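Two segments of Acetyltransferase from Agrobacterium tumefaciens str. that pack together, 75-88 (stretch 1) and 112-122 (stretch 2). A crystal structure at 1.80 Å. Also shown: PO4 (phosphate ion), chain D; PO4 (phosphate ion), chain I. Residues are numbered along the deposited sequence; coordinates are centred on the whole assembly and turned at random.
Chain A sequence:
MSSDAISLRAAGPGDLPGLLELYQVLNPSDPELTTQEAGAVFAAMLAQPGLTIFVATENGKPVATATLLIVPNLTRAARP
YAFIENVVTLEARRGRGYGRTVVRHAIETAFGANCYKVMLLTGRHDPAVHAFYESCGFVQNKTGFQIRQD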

# COMPACT_ATOMS: atom_id res chain seq x y z
N THR A 75 5.06 10.08 10.19
CA THR A 75 6.25 10.68 9.60
C THR A 75 5.85 11.88 8.75
O THR A 75 4.65 12.09 8.49
CB THR A 75 7.07 9.67 8.76
OG1 THR A 75 6.35 9.34 7.56
CG2 THR A 75 7.38 8.41 9.56
N ARG A 76 6.85 12.65 8.33
CA ARG A 76 6.70 13.81 7.44
C ARG A 76 5.55 14.73 7.89
O ARG A 76 4.60 14.99 7.14
CB ARG A 76 6.52 13.37 5.97
CG ARG A 76 7.41 12.19 5.51
CD ARG A 76 8.88 12.43 5.72
NE ARG A 76 9.74 11.78 4.75
CZ ARG A 76 11.05 12.03 4.66
NH1 ARG A 76 11.62 12.89 5.48
NH2 ARG A 76 11.79 11.42 3.74
N ALA A 77 5.65 15.20 9.14
CA ALA A 77 4.65 16.08 9.76
C ALA A 77 3.27 15.42 9.91
O ALA A 77 2.23 16.08 9.82
CB ALA A 77 4.57 17.41 8.99
N ALA A 78 3.29 14.10 10.14
CA ALA A 78 2.10 13.27 10.32
C ALA A 78 1.15 13.33 9.12
O ALA A 78 -0.06 13.30 9.28
CB ALA A 78 1.36 13.60 11.65
N ARG A 79 1.72 13.37 7.93
CA ARG A 79 0.93 13.42 6.70
C ARG A 79 0.73 12.03 6.15
O ARG A 79 1.66 11.22 6.19
CB ARG A 79 1.62 14.29 5.67
CG ARG A 79 1.55 15.77 6.00
CD ARG A 79 2.29 16.55 4.98
NE ARG A 79 1.55 16.66 3.72
CZ ARG A 79 2.06 17.20 2.62
NH1 ARG A 79 3.30 17.67 2.64
NH2 ARG A 79 1.33 17.27 1.51
N PRO A 80 -0.49 11.74 5.64
CA PRO A 80 -0.75 10.39 5.14
C PRO A 80 0.05 10.11 3.86
O PRO A 80 0.63 11.03 3.26
CB PRO A 80 -2.26 10.40 4.87
CG PRO A 80 -2.57 11.85 4.57
CD PRO A 80 -1.67 12.62 5.50
N TYR A 81 0.13 8.85 3.48
CA TYR A 81 0.68 8.52 2.17
C TYR A 81 -0.30 7.58 1.50
O TYR A 81 -1.23 7.06 2.14
CB TYR A 81 2.09 7.90 2.26
CG TYR A 81 2.13 6.70 3.17
CD1 TYR A 81 2.48 6.85 4.51
CD2 TYR A 81 1.83 5.43 2.69
CE1 TYR A 81 2.50 5.75 5.37
CE2 TYR A 81 1.83 4.32 3.54
CZ TYR A 81 2.18 4.49 4.88
OH TYR A 81 2.21 3.40 5.71
N ALA A 82 -0.09 7.32 0.21
CA ALA A 82 -1.06 6.51 -0.50
C ALA A 82 -0.39 5.52 -1.43
O ALA A 82 0.74 5.75 -1.87
CB ALA A 82 -2.00 7.40 -1.31
N PHE A 83 -1.09 4.42 -1.70
CA PHE A 83 -0.73 3.50 -2.78
C PHE A 83 -1.85 3.48 -3.81
O PHE A 83 -3.03 3.70 -3.47
CB PHE A 83 -0.61 2.08 -2.26
CG PHE A 83 0.51 1.87 -1.29
CD1 PHE A 83 1.79 1.59 -1.73
CD2 PHE A 83 0.27 1.94 0.08
CE1 PHE A 83 2.83 1.39 -0.83
CE2 PHE A 83 1.30 1.73 1.00
CZ PHE A 83 2.58 1.45 0.54
N ILE A 84 -1.49 3.17 -5.04
CA ILE A 84 -2.50 2.87 -6.07
C ILE A 84 -2.32 1.44 -6.55
O ILE A 84 -1.20 1.01 -6.84
CB ILE A 84 -2.44 3.89 -7.23
CG1 ILE A 84 -2.93 5.26 -6.73
CG2 ILE A 84 -3.32 3.42 -8.41
CD1 ILE A 84 -2.81 6.37 -7.76
N GLU A 85 -3.43 0.70 -6.59
CA GLU A 85 -3.38 -0.73 -6.90
C GLU A 85 -4.45 -1.14 -7.90
O GLU A 85 -5.40 -0.40 -8.16
CB GLU A 85 -3.55 -1.56 -5.62
CG GLU A 85 -2.21 -1.94 -4.96
CD GLU A 85 -1.39 -2.87 -5.84
OE1 GLU A 85 -1.95 -3.40 -6.83
OE2 GLU A 85 -0.18 -3.05 -5.57
N ASN A 86 -4.27 -2.33 -8.46
CA ASN A 86 -5.22 -2.96 -9.38
C ASN A 86 -5.73 -2.04 -10.48
O ASN A 86 -6.94 -1.86 -10.67
CB ASN A 86 -6.34 -3.65 -8.62
CG ASN A 86 -5.83 -4.82 -7.81
OD1 ASN A 86 -4.91 -5.54 -8.23
ND2 ASN A 86 -6.40 -5.01 -6.63
N VAL A 87 -4.77 -1.48 -11.20
CA VAL A 87 -5.10 -0.63 -12.33
C VAL A 87 -5.34 -1.51 -13.56
O VAL A 87 -4.49 -2.33 -13.92
CB VAL A 87 -3.93 0.33 -12.61
CG1 VAL A 87 -4.20 1.13 -13.86
CG2 VAL A 87 -3.73 1.26 -11.41
N VAL A 88 -6.48 -1.32 -14.21
CA VAL A 88 -6.74 -2.07 -15.43
C VAL A 88 -7.48 -1.26 -16.46
O VAL A 88 -8.33 -0.43 -16.14
CB VAL A 88 -7.40 -3.48 -15.18
CG1 VAL A 88 -8.38 -3.49 -14.07
CG2 VAL A 88 -7.97 -4.11 -16.45
N GLY A 112 -5.26 15.77 -2.64
CA GLY A 112 -6.34 16.56 -1.99
C GLY A 112 -6.57 16.17 -0.54
O GLY A 112 -7.05 16.98 0.28
N ALA A 113 -6.22 14.93 -0.20
CA ALA A 113 -6.33 14.39 1.16
C ALA A 113 -5.06 14.64 1.98
O ALA A 113 -4.91 14.10 3.10
CB ALA A 113 -6.65 12.88 1.11
N ASN A 114 -4.17 15.45 1.41
CA ASN A 114 -2.88 15.88 1.99
C ASN A 114 -1.83 14.78 2.06
O ASN A 114 -0.94 14.84 2.89
CB ASN A 114 -3.05 16.54 3.38
CG ASN A 114 -1.86 17.43 3.75
OD1 ASN A 114 -1.23 18.04 2.89
ND2 ASN A 114 -1.55 17.51 5.04
N CYS A 115 -1.93 13.78 1.18
CA CYS A 115 -0.85 12.78 1.10
C CYS A 115 0.44 13.41 0.58
O CYS A 115 0.42 14.17 -0.40
CB CYS A 115 -1.25 11.61 0.19
SG CYS A 115 -2.53 10.57 0.83
N TYR A 116 1.57 13.12 1.23
CA TYR A 116 2.83 13.68 0.75
C TYR A 116 3.42 12.93 -0.44
O TYR A 116 4.23 13.48 -1.20
CB TYR A 116 3.84 13.85 1.89
CG TYR A 116 4.49 12.58 2.39
CD1 TYR A 116 3.93 11.83 3.41
CD2 TYR A 116 5.72 12.17 1.86
CE1 TYR A 116 4.55 10.69 3.89
CE2 TYR A 116 6.33 11.01 2.33
CZ TYR A 116 5.75 10.28 3.34
OH TYR A 116 6.37 9.14 3.82
N LYS A 117 3.03 11.67 -0.59
CA LYS A 117 3.49 10.88 -1.72
C LYS A 117 2.42 9.86 -2.10
O LYS A 117 1.56 9.50 -1.28
CB LYS A 117 4.80 10.16 -1.39
CG LYS A 117 4.66 9.07 -0.36
CD LYS A 117 5.99 8.37 -0.07
CE LYS A 117 5.85 7.52 1.18
NZ LYS A 117 7.08 6.70 1.44
N VAL A 118 2.46 9.43 -3.35
CA VAL A 118 1.63 8.33 -3.83
C VAL A 118 2.58 7.31 -4.46
O VAL A 118 3.40 7.68 -5.28
CB VAL A 118 0.58 8.81 -4.86
CG1 VAL A 118 -0.30 7.64 -5.31
CG2 VAL A 118 -0.30 9.91 -4.24
N MSE A 119 2.43 6.04 -4.09
CA MSE A 119 3.33 4.99 -4.58
C MSE A 119 2.58 3.94 -5.40
O MSE A 119 1.39 3.72 -5.20
CB MSE A 119 4.02 4.30 -3.39
CG MSE A 119 4.98 5.22 -2.67
SE MSE A 119 5.55 4.40 -0.99
CE MSE A 119 3.90 4.65 -0.02
N LEU A 120 3.30 3.25 -6.27
CA LEU A 120 2.71 2.20 -7.06
C LEU A 120 3.79 1.20 -7.41
O LEU A 120 4.90 1.60 -7.73
CB LEU A 120 2.09 2.79 -8.34
CG LEU A 120 1.43 1.79 -9.28
CD1 LEU A 120 0.18 2.37 -9.93
CD2 LEU A 120 2.43 1.33 -10.34
N LEU A 121 3.45 -0.09 -7.35
CA LEU A 121 4.34 -1.17 -7.71
C LEU A 121 3.73 -1.97 -8.84
O LEU A 121 2.57 -2.37 -8.77
CB LEU A 121 4.59 -2.11 -6.52
CG LEU A 121 5.57 -1.61 -5.47
CD1 LEU A 121 6.01 -2.78 -4.58
CD2 LEU A 121 6.78 -1.01 -6.15
N THR A 122 4.51 -2.19 -9.90
CA THR A 122 4.00 -2.98 -11.00
C THR A 122 4.96 -4.13 -11.32
O THR A 122 6.16 -4.02 -11.14
CB THR A 122 3.65 -2.11 -12.23
OG1 THR A 122 2.99 -2.92 -13.21
CG2 THR A 122 4.88 -1.46 -12.84
P PO4 D . 9.90 9.00 2.10
O1 PO4 D . 9.09 9.75 3.11
O2 PO4 D . 10.48 9.93 1.09
O3 PO4 D . 11.00 8.22 2.78
O4 PO4 D . 9.02 8.01 1.37
P PO4 I . 15.26 12.59 5.77
O1 PO4 I . 15.15 11.09 5.65
O2 PO4 I . 14.68 13.24 4.53
O3 PO4 I . 14.50 13.06 6.98
O4 PO4 I . 16.71 12.98 5.92
O HOH W 1 1.02 -0.62 -6.01
O HOH W 2 1.21 -4.41 -7.36

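What holds the two backbones together? Strands 81-88 and 117-122 run parallel, their directions 31° apart, and bond as neighbours in a sheet. Ala 82 does the central work: its N donates to Lys 117 O at 3.1 Å, and its O accepts from Met 119 N at 2.8 Å. The two bonds of Ala 82 straddle Val 118, and those of Met 119, the second made when its O accepts from Ile 84 N at 2.9 Å, straddle Phe 83, the alternating pattern of a parallel pair. Just before the strands, Tyr 116 N extends the ladder by donating to Pro 80 O at 3.1 Å. Three of these carbonyls, Pro 80 O, Ala 82 O and Met 119 O, also meet CA-H groups, as where Phe 83 CA lies 3.2 Å from Met 119 O.

Which apolar side chains meet on the sheet? Ala 82 and Val 118 share one face, where the small Ala 82 CB sits 3.9 Å from Cys 115 SG and 4.2 Å from Val 118 CG2. Further along, Ile 84 CD1 reaches within 3.7 Å of Val 118 CG1, while Ile 84 CG2 lies 4.0 Å from Leu 120 CD1. Phe 83 and Met 119, a selenomethionine, occupy the other face. There the end of the Met 119 side chain comes nearer stretch 1, its CE 3.5 Å from both Tyr 81 CD2 and Phe 83 CZ.

How do the aromatic rings take part? Met 119 CE sits over a face of the Phe 83 ring, 3.8 Å from its centroid, a CH-pi contact that sets the slightly positive hydrogens of the methyl against the pi cloud. Tyr 116 receives Arg 76 in the same way: Arg 76 CG lies over its ring, 3.6 Å from the centroid. The aliphatic part of the arginine thus covers the tyrosine while its guanidinium is bonded to phosphate.

Where do charge and polarity enter? Arg 79 NE donates to Asn 114 O at 3.2 Å, and Tyr 116 CB lies over one face of the guanidinium, tying the loop before strand 81-88 to the turn before strand 117-122. The phosphate ion of chain D, probably from the crystallisation liquor, joins the stretches again: its O1 accepts from Arg 76 NE at 2.7 Å and Tyr 116 OH at 2.9 Å, while its O4 lies a very short 2.3 Å from Lys 117 NZ.

What continues the contact beyond the direct ladder? Water does. One molecule donates to Ile 84 O at 2.9 Å and accepts from Leu 121 N at 2.8 Å; a second donates to Glu 85 OE2 at 2.6 Å and Leu 121 O at 2.8 Å, bridging the strands.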